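Local coordinates for protein Lys-gingipain W83 (Porphyromonas gingivalis, PDB 6I9A) that cleaves proteins after lysine residues as the catalytic subunit of a secreted cysteine protease of family C25, a probable virulence factor in periodontal disease, at residues Pro225-Thr229 / Ser230-Ala234. Numbering follows the deposited sequence. Where two conformers were deposited one is given.
Sequences PLLTT and SQLKA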
ATOM      1  N   PRO A 225      -4.050 -12.215 -20.696  1.00  9.52           N
ATOM      2  CA  PRO A 225      -3.543 -13.574 -20.467  1.00 10.75           C
ATOM      3  C   PRO A 225      -3.932 -14.098 -19.088  1.00  9.83           C
ATOM      4  O   PRO A 225      -3.939 -13.357 -18.096  1.00 10.23           O
ATOM      5  CB  PRO A 225      -2.029 -13.417 -20.599  1.00 11.48           C
ATOM      6  CG  PRO A 225      -1.758 -11.945 -20.320  1.00 10.87           C
ATOM      7  CD  PRO A 225      -2.958 -11.269 -20.940  1.00  9.61           C
ATOM      8  N   LEU A 226      -4.251 -15.378 -19.019  1.00 10.47           N
ATOM      9  CA  LEU A 226      -4.828 -15.968 -17.855  1.00 11.40           C
ATOM     10  C   LEU A 226      -3.822 -16.271 -16.751  1.00 11.62           C
ATOM     11  O   LEU A 226      -2.797 -16.956 -16.949  1.00 11.65           O
ATOM     12  CB  LEU A 226      -5.519 -17.289 -18.274  1.00 12.17           C
ATOM     13  CG  LEU A 226      -6.245 -18.070 -17.163  1.00 12.50           C
ATOM     14  CD1 LEU A 226      -7.486 -17.289 -16.657  1.00 14.03           C
ATOM     15  CD2 LEU A 226      -6.703 -19.446 -17.670  1.00 14.79           C
ATOM     16  N   LEU A 227      -4.170 -15.813 -15.535  1.00 10.65           N
ATOM     17  CA  LEU A 227      -3.440 -16.146 -14.306  1.00 11.04           C
ATOM     18  C   LEU A 227      -4.482 -16.410 -13.263  1.00 10.98           C
ATOM     19  O   LEU A 227      -5.167 -15.483 -12.821  1.00 11.42           O
ATOM     20  CB  LEU A 227      -2.518 -15.013 -13.884  1.00 10.84           C
ATOM     21  CG  LEU A 227      -1.674 -15.256 -12.627  1.00 11.07           C
ATOM     22  CD1 LEU A 227      -0.671 -16.404 -12.813  1.00 12.80           C
ATOM     23  CD2 LEU A 227      -0.961 -13.969 -12.207  1.00 11.90           C
ATOM     24  N   THR A 228      -4.645 -17.660 -12.893  1.00 12.11           N
ATOM     25  CA  THR A 228      -5.695 -18.026 -11.941  1.00 13.58           C
ATOM     26  C   THR A 228      -5.184 -18.121 -10.501  1.00 12.74           C
ATOM     27  O   THR A 228      -3.977 -18.270 -10.269  1.00 12.12           O
ATOM     28  CB  THR A 228      -6.315 -19.387 -12.299  1.00 14.68           C
ATOM     29  OG1 THR A 228      -5.291 -20.367 -12.079  1.00 15.27           O
ATOM     30  CG2 THR A 228      -6.819 -19.440 -13.748  1.00 14.89           C
ATOM     31  N   THR A 229      -6.121 -18.213  -9.541  1.00 12.03           N
ATOM     32  CA  THR A 229      -5.744 -18.452  -8.126  1.00 12.89           C
ATOM     33  C   THR A 229      -4.988 -19.789  -7.991  1.00 13.78           C
ATOM     34  O   THR A 229      -4.031 -19.889  -7.190  1.00 13.58           O
ATOM     35  CB  THR A 229      -6.982 -18.375  -7.212  1.00 13.18           C
ATOM     36  OG1 THR A 229      -8.036 -19.208  -7.714  1.00 16.47           O
ATOM     37  CG2 THR A 229      -7.470 -16.948  -7.014  1.00 14.09           C
ATOM     38  N   SER A 230      -5.373 -20.821  -8.756  1.00 15.03           N
ATOM     39  CA  SER A 230      -4.647 -22.088  -8.677  0.51 14.87           C
ATOM     40  C   SER A 230      -3.184 -21.897  -9.122  1.00 14.69           C
ATOM     41  O   SER A 230      -2.252 -22.442  -8.510  1.00 16.16           O
ATOM     42  CB  SER A 230      -5.351 -23.162  -9.504  0.51 16.79           C
ATOM     43  OG  SER A 230      -6.564 -23.504  -8.856  0.51 17.76           O
ATOM     44  N   GLN A 231      -2.947 -21.086 -10.149  1.00 13.77           N
ATOM     45  CA  GLN A 231      -1.597 -20.794 -10.616  0.52 13.17           C
ATOM     46  C   GLN A 231      -0.820 -19.928  -9.607  1.00 12.30           C
ATOM     47  O   GLN A 231       0.390 -20.122  -9.418  1.00 13.60           O
ATOM     48  CB  GLN A 231      -1.669 -20.105 -11.981  0.52 13.40           C
ATOM     49  CG  GLN A 231      -2.032 -21.124 -13.073  0.52 15.47           C
ATOM     50  CD  GLN A 231      -2.356 -20.490 -14.390  0.52 18.16           C
ATOM     51  OE1 GLN A 231      -2.897 -19.407 -14.477  0.52 14.31           O
ATOM     52  NE2 GLN A 231      -2.093 -21.208 -15.473  0.52 22.22           N
ATOM     53  N   LEU A 232      -1.525 -19.033  -8.897  1.00 11.09           N
ATOM     54  CA  LEU A 232      -0.836 -18.249  -7.853  1.00 11.23           C
ATOM     55  C   LEU A 232      -0.255 -19.180  -6.794  1.00 11.25           C
ATOM     56  O   LEU A 232       0.834 -18.906  -6.272  1.00 11.66           O
ATOM     57  CB  LEU A 232      -1.800 -17.290  -7.171  1.00 10.52           C
ATOM     58  CG  LEU A 232      -2.372 -16.191  -8.061  1.00 10.83           C
ATOM     59  CD1 LEU A 232      -3.335 -15.318  -7.238  1.00 12.17           C
ATOM     60  CD2 LEU A 232      -1.248 -15.306  -8.685  1.00 11.71           C
ATOM     61  N   LYS A 233      -0.967 -20.251  -6.466  1.00 12.02           N
ATOM     62  CA  LYS A 233      -0.507 -21.163  -5.418  1.00 12.44           C
ATOM     63  C   LYS A 233       0.753 -21.932  -5.825  1.00 13.09           C
ATOM     64  O   LYS A 233       1.438 -22.502  -4.967  1.00 14.28           O
ATOM     65  CB  LYS A 233      -1.640 -22.120  -5.060  1.00 14.38           C
ATOM     66  CG  LYS A 233      -2.804 -21.394  -4.373  1.00 13.88           C
ATOM     67  CD  LYS A 233      -4.030 -22.300  -4.277  1.00 15.70           C
ATOM     68  CE  LYS A 233      -5.245 -21.500  -3.781  1.00 17.86           C
ATOM     69  NZ  LYS A 233      -6.453 -22.386  -3.644  1.00 18.06           N
ATOM     70  N   ALA A 234       1.046 -21.987  -7.139  1.00 12.56           N
ATOM     71  CA  ALA A 234       2.202 -22.683  -7.688  1.00 12.89           C
ATOM     72  C   ALA A 234       3.356 -21.739  -8.041  1.00 11.96           C
ATOM     73  O   ALA A 234       4.346 -22.215  -8.587  1.00 13.56           O
ATOM     74  CB  ALA A 234       1.768 -23.455  -8.935  1.00 15.14           C
TER
HETATM   75  O   HOH W   1      -3.100 -19.825 -17.667  1.00 27.72           O
HETATM   76  O   HOH W   2      -7.643 -21.968  -6.709  0.50 23.09           O
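Thr228 and Gln231 form a capping box where the edge strand 226-228 of a small three-stranded antiparallel sheet runs straight into helix 229-232 of the C25 catalytic domain. Thr228 is the N-cap: its OG1, set between the backbone N and the carbonyl carbon (chi1 68°), accepts from Gln231 N at 3.1 Å; a threonine hydroxyl is short enough to turn back to this first-turn N-H, which has no preceding helical carbonyl. Gln231 answers in the reverse direction. Its CB lies 3.4 Å from Thr228 O, and its CG passes 3.5 Å from Thr228 OG1. Beyond CG the chain stays extended, and glutamine has the length to bring its amide back along the strand until OE1 accepts from Thr228 N at 2.9 Å, the N-H pointing almost straight at it (162°) and the donor tilted 16° from the carbonyl plane. NE2 donates to a water that in turn donates to Leu226 O; the amide thus meets the strand directly through OE1 and by way of a water through NE2. On the buried side, Leu227 CD2 meets Leu232 CD2 at 3.8 Å, the two side chains crossing at about a right angle; branched apolar chains suit this place, because both are buried, and Leu232 also packs on Phe261, Val264 and Ile265 of helix 261-267. The first helical turn closes as Leu232 N donates to Thr228 O at 2.9 Å.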